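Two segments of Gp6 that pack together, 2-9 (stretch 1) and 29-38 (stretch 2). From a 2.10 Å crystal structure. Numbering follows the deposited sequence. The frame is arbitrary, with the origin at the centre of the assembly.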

ATOM      1  N   ALA G   2     -11.359  30.277  45.312  1.00 43.07           N
ATOM      2  CA  ALA G   2     -11.292  29.270  44.218  1.00 42.76           C
ATOM      3  C   ALA G   2     -11.287  27.871  44.821  1.00 42.46           C
ATOM      4  O   ALA G   2     -10.947  27.702  45.996  1.00 43.22           O
ATOM      5  N   ILE G   3     -11.654  26.877  44.011  1.00 41.35           N
ATOM      6  CA  ILE G   3     -11.777  25.492  44.461  1.00 39.49           C
ATOM      7  C   ILE G   3     -10.439  24.771  44.362  1.00 38.65           C
ATOM      8  O   ILE G   3      -9.730  24.866  43.354  1.00 38.25           O
ATOM      9  N   ASP G   4     -10.095  24.056  45.426  1.00 37.53           N
ATOM     10  CA  ASP G   4      -8.906  23.226  45.437  1.00 36.16           C
ATOM     11  C   ASP G   4      -9.250  21.859  44.825  1.00 34.93           C
ATOM     12  O   ASP G   4     -10.127  21.151  45.340  1.00 34.99           O
ATOM     13  N   VAL G   5      -8.563  21.483  43.743  1.00 32.90           N
ATOM     14  CA  VAL G   5      -8.859  20.215  43.046  1.00 31.45           C
ATOM     15  C   VAL G   5      -8.842  18.998  43.989  1.00 31.02           C
ATOM     16  O   VAL G   5      -9.660  18.108  43.850  1.00 30.40           O
ATOM     17  N   LEU G   6      -7.941  18.990  44.971  1.00 30.66           N
ATOM     18  CA  LEU G   6      -7.852  17.878  45.919  1.00 31.23           C
ATOM     19  C   LEU G   6      -9.054  17.760  46.879  1.00 31.78           C
ATOM     20  O   LEU G   6      -9.208  16.736  47.527  1.00 32.50           O
ATOM     21  N   ASP G   7      -9.904  18.790  46.955  1.00 32.22           N
ATOM     22  CA  ASP G   7     -11.159  18.702  47.712  1.00 32.18           C
ATOM     23  C   ASP G   7     -12.253  18.091  46.871  1.00 32.06           C
ATOM     24  O   ASP G   7     -13.295  17.697  47.393  1.00 32.22           O
ATOM     25  N   VAL G   8     -12.029  18.065  45.558  1.00 31.64           N
ATOM     26  CA  VAL G   8     -12.952  17.494  44.575  1.00 31.05           C
ATOM     27  C   VAL G   8     -12.579  16.016  44.335  1.00 31.11           C
ATOM     28  O   VAL G   8     -13.423  15.141  44.420  1.00 31.24           O
ATOM     29  N   ILE G   9     -11.303  15.746  44.036  1.00 31.22           N
ATOM     30  CA  ILE G   9     -10.807  14.385  43.871  1.00 30.61           C
ATOM     31  C   ILE G   9      -9.543  14.259  44.676  1.00 30.65           C
ATOM     32  O   ILE G   9      -8.584  14.995  44.448  1.00 30.48           O
ATOM     33  N   ILE G  29       2.487  15.248  40.615  1.00 28.27           N
ATOM     34  CA  ILE G  29       1.112  14.749  40.418  1.00 29.24           C
ATOM     35  C   ILE G  29       0.060  15.812  40.771  1.00 28.99           C
ATOM     36  O   ILE G  29      -0.912  16.033  40.018  1.00 28.98           O
ATOM     37  N   THR G  30       0.275  16.482  41.902  1.00 29.06           N
ATOM     38  CA  THR G  30      -0.578  17.602  42.322  1.00 29.42           C
ATOM     39  C   THR G  30      -0.628  18.719  41.277  1.00 29.06           C
ATOM     40  O   THR G  30      -1.711  19.289  41.025  1.00 29.13           O
ATOM     41  N   LEU G  31       0.517  19.015  40.650  1.00 28.15           N
ATOM     42  CA  LEU G  31       0.573  20.042  39.609  1.00 27.40           C
ATOM     43  C   LEU G  31      -0.261  19.634  38.380  1.00 26.31           C
ATOM     44  O   LEU G  31      -1.004  20.453  37.807  1.00 25.86           O
ATOM     45  N   TYR G  32      -0.167  18.367  37.990  1.00 24.90           N
ATOM     46  CA  TYR G  32      -0.955  17.861  36.871  1.00 24.90           C
ATOM     47  C   TYR G  32      -2.457  17.933  37.186  1.00 24.58           C
ATOM     48  O   TYR G  32      -3.261  18.288  36.331  1.00 24.96           O
ATOM     49  N   ALA G  33      -2.811  17.575  38.409  1.00 24.41           N
ATOM     50  CA  ALA G  33      -4.203  17.588  38.869  1.00 24.45           C
ATOM     51  C   ALA G  33      -4.745  19.009  38.827  1.00 25.42           C
ATOM     52  O   ALA G  33      -5.861  19.234  38.366  1.00 25.39           O
ATOM     53  N   GLN G  34      -3.942  19.965  39.308  1.00 26.21           N
ATOM     54  CA  GLN G  34      -4.335  21.369  39.322  1.00 26.47           C
ATOM     55  C   GLN G  34      -4.495  21.899  37.898  1.00 26.64           C
ATOM     56  O   GLN G  34      -5.443  22.637  37.609  1.00 25.88           O
ATOM     57  N   ALA G  35      -3.570  21.514  37.013  1.00 26.20           N
ATOM     58  CA  ALA G  35      -3.603  21.926  35.626  1.00 25.73           C
ATOM     59  C   ALA G  35      -4.841  21.369  34.935  1.00 26.46           C
ATOM     60  O   ALA G  35      -5.502  22.076  34.185  1.00 26.57           O
ATOM     61  N   ALA G  36      -5.146  20.094  35.171  1.00 26.19           N
ATOM     62  CA  ALA G  36      -6.303  19.458  34.545  1.00 27.20           C
ATOM     63  C   ALA G  36      -7.605  20.083  35.019  1.00 27.70           C
ATOM     64  O   ALA G  36      -8.547  20.253  34.242  1.00 27.98           O
ATOM     65  N   PHE G  37      -7.668  20.382  36.311  1.00 27.95           N
ATOM     66  CA  PHE G  37      -8.857  20.975  36.893  1.00 28.70           C
ATOM     67  C   PHE G  37      -9.056  22.387  36.369  1.00 28.79           C
ATOM     68  O   PHE G  37     -10.163  22.736  35.943  1.00 29.28           O
ATOM     69  N   ASP G  38      -7.991  23.184  36.397  1.00 28.29           N
ATOM     70  CA  ASP G  38      -8.002  24.546  35.858  1.00 29.00           C
ATOM     71  C   ASP G  38      -8.514  24.534  34.406  1.00 29.34           C
ATOM     72  O   ASP G  38      -9.400  25.303  34.026  1.00 29.60           O
TER

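Packing of the 2-9 segment of Gp6 against one side of helix 29-38. The contact is small, 356 Å² summed over both sides, and no hydrogen bond crosses it; apolar side chains do most of the work. Ile29, at the start of this stretch of helix, lies out of reach. One residue on, Thr30 (chi1 m) has its CB sideways to the other segment, and its methyl CG2 lies 4.2 Å from CD1 of Leu6. Leu6 (m, t) also leaves its backbone sideways, but the end of its side chain comes nearer the helix. The hydroxyl of Thr30 is hydrogen-bonded elsewhere in the structure. Leu31 and Tyr32 are out of reach of the segment. Ala33 points toward it and meets Val5: Ala33 CB is 4.1 Å from Val5 CG1, while Ala33 O lies 3.7 Å from Val5 CG2. Val5 (chi1 p) is buried and points toward the helix, and both its methyls lie against Ala33. Gln34 (m, t, chi3 -22°) runs alongside, its aliphatic CG 3.9 Å from Val5 CG1; here the backbones are closest in register, with the CA atoms of Val5 and Gln34 6.0 Å apart. Ala35 points away and Ala36 sideways, neither making contact. Phe37 (chi1 t, chi2 70°) points toward the segment and has the largest covered area, 103 Å². Its CB meets Val5 CG2 at 3.4 Å, and Val5 CA sits over one face of its ring. Farther out, Phe37 CZ lies 3.9 Å from CG2 of Ile3 (m, t), and Phe37 CE1 lies 4.1 Å from CG2 of Val8 (chi1 t). Asp38 makes no contact. Within the segment, Asp4 (chi1 t) caps the short, weakly bonded helix that carries Val5 and Val8: Asp4 OD1 accepts from Leu6 N at 2.9 Å.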

ATOM      1  CB  ALA G   2     -10.048  29.488  43.363  1.00 43.17           C
ATOM      2  CB  ILE G   3     -12.869  24.727  43.660  1.00 39.76           C
ATOM      3  CG1 ILE G   3     -14.210  25.461  43.757  1.00 39.40           C
ATOM      4  CG2 ILE G   3     -13.018  23.284  44.168  1.00 38.47           C
ATOM      5  CD1 ILE G   3     -15.268  24.943  42.823  1.00 40.21           C
ATOM      6  CB  ASP G   4      -8.412  23.064  46.872  1.00 36.97           C
ATOM      7  CG  ASP G   4      -7.217  22.129  46.981  1.00 38.73           C
ATOM      8  OD1 ASP G   4      -6.829  21.499  45.971  1.00 42.16           O
ATOM      9  OD2 ASP G   4      -6.664  22.015  48.091  1.00 41.34           O
ATOM     10  CB  VAL G   5      -7.952  19.977  41.797  1.00 31.68           C
ATOM     11  CG1 VAL G   5      -6.513  19.834  42.175  1.00 29.21           C
ATOM     12  CG2 VAL G   5      -8.437  18.746  41.001  1.00 30.01           C
ATOM     13  CB  LEU G   6      -6.517  17.894  46.677  1.00 31.20           C
ATOM     14  CG  LEU G   6      -5.267  17.728  45.786  1.00 31.33           C
ATOM     15  CD1 LEU G   6      -3.985  17.762  46.617  1.00 29.80           C
ATOM     16  CD2 LEU G   6      -5.344  16.436  44.986  1.00 32.11           C
ATOM     17  CB  ASP G   7     -11.638  20.085  48.145  1.00 32.71           C
ATOM     18  CG  ASP G   7     -10.773  20.708  49.225  1.00 33.54           C
ATOM     19  OD1 ASP G   7     -10.106  19.955  49.979  1.00 34.45           O
ATOM     20  OD2 ASP G   7     -10.779  21.964  49.314  1.00 34.06           O
ATOM     21  CB  VAL G   8     -12.906  18.319  43.247  1.00 31.19           C
ATOM     22  CG1 VAL G   8     -13.845  17.751  42.182  1.00 30.76           C
ATOM     23  CG2 VAL G   8     -13.226  19.804  43.505  1.00 31.00           C
ATOM     24  CB  ILE G   9     -10.443  14.075  42.409  1.00 30.35           C
ATOM     25  CG1 ILE G   9     -11.648  14.253  41.496  1.00 30.49           C
ATOM     26  CG2 ILE G   9      -9.839  12.640  42.275  1.00 29.96           C
ATOM     27  CD1 ILE G   9     -11.291  14.264  40.013  1.00 30.73           C
ATOM     28  CB  ILE G  29       0.879  13.427  41.197  1.00 29.24           C
ATOM     29  CG1 ILE G  29       1.681  12.299  40.522  1.00 30.31           C
ATOM     30  CG2 ILE G  29      -0.619  13.112  41.281  1.00 29.36           C
ATOM     31  CD1 ILE G  29       1.786  11.031  41.363  1.00 31.30           C
ATOM     32  CB  THR G  30      -0.166  18.155  43.711  1.00 29.20           C
ATOM     33  OG1 THR G  30      -0.286  17.102  44.684  1.00 31.48           O
ATOM     34  CG2 THR G  30      -1.047  19.340  44.136  1.00 28.77           C
ATOM     35  CB  LEU G  31       2.034  20.352  39.235  1.00 27.74           C
ATOM     36  CG  LEU G  31       2.309  21.460  38.210  1.00 31.16           C
ATOM     37  CD1 LEU G  31       3.811  21.868  38.110  1.00 28.02           C
ATOM     38  CD2 LEU G  31       1.774  21.058  36.792  1.00 34.99           C
ATOM     39  CB  TYR G  32      -0.607  16.401  36.560  1.00 24.88           C
ATOM     40  CG  TYR G  32       0.789  16.128  36.001  1.00 23.72           C
ATOM     41  CD1 TYR G  32       1.475  17.075  35.252  1.00 23.00           C
ATOM     42  CD2 TYR G  32       1.404  14.893  36.229  1.00 23.62           C
ATOM     43  CE1 TYR G  32       2.763  16.804  34.732  1.00 23.99           C
ATOM     44  CE2 TYR G  32       2.688  14.610  35.728  1.00 22.54           C
ATOM     45  CZ  TYR G  32       3.352  15.551  34.977  1.00 24.22           C
ATOM     46  OH  TYR G  32       4.617  15.249  34.479  1.00 25.16           O
ATOM     47  CB  ALA G  33      -4.307  17.017  40.267  1.00 23.22           C
ATOM     48  CB  GLN G  34      -3.316  22.199  40.096  1.00 26.36           C
ATOM     49  CG  GLN G  34      -3.280  21.888  41.615  1.00 27.21           C
ATOM     50  CD  GLN G  34      -2.104  22.549  42.314  1.00 29.14           C
ATOM     51  OE1 GLN G  34      -1.102  22.892  41.679  1.00 32.61           O
ATOM     52  NE2 GLN G  34      -2.220  22.736  43.633  1.00 28.29           N
ATOM     53  CB  ALA G  35      -2.348  21.475  34.905  1.00 26.19           C
ATOM     54  CB  ALA G  36      -6.309  17.994  34.840  1.00 26.66           C
ATOM     55  CB  PHE G  37      -8.758  20.978  38.412  1.00 28.62           C
ATOM     56  CG  PHE G  37     -10.000  21.485  39.111  1.00 29.11           C
ATOM     57  CD1 PHE G  37     -11.186  20.736  39.106  1.00 30.38           C
ATOM     58  CD2 PHE G  37      -9.967  22.679  39.821  1.00 30.77           C
ATOM     59  CE1 PHE G  37     -12.340  21.214  39.776  1.00 31.27           C
ATOM     60  CE2 PHE G  37     -11.104  23.161  40.496  1.00 30.11           C
ATOM     61  CZ  PHE G  37     -12.287  22.430  40.470  1.00 29.77           C
ATOM     62  CB  ASP G  38      -6.595  25.154  35.953  1.00 28.39           C
ATOM     63  CG  ASP G  38      -6.514  26.564  35.365  1.00 30.03           C
ATOM     64  OD1 ASP G  38      -7.443  27.360  35.596  1.00 32.13           O
ATOM     65  OD2 ASP G  38      -5.519  26.889  34.687  1.00 29.73           O
TER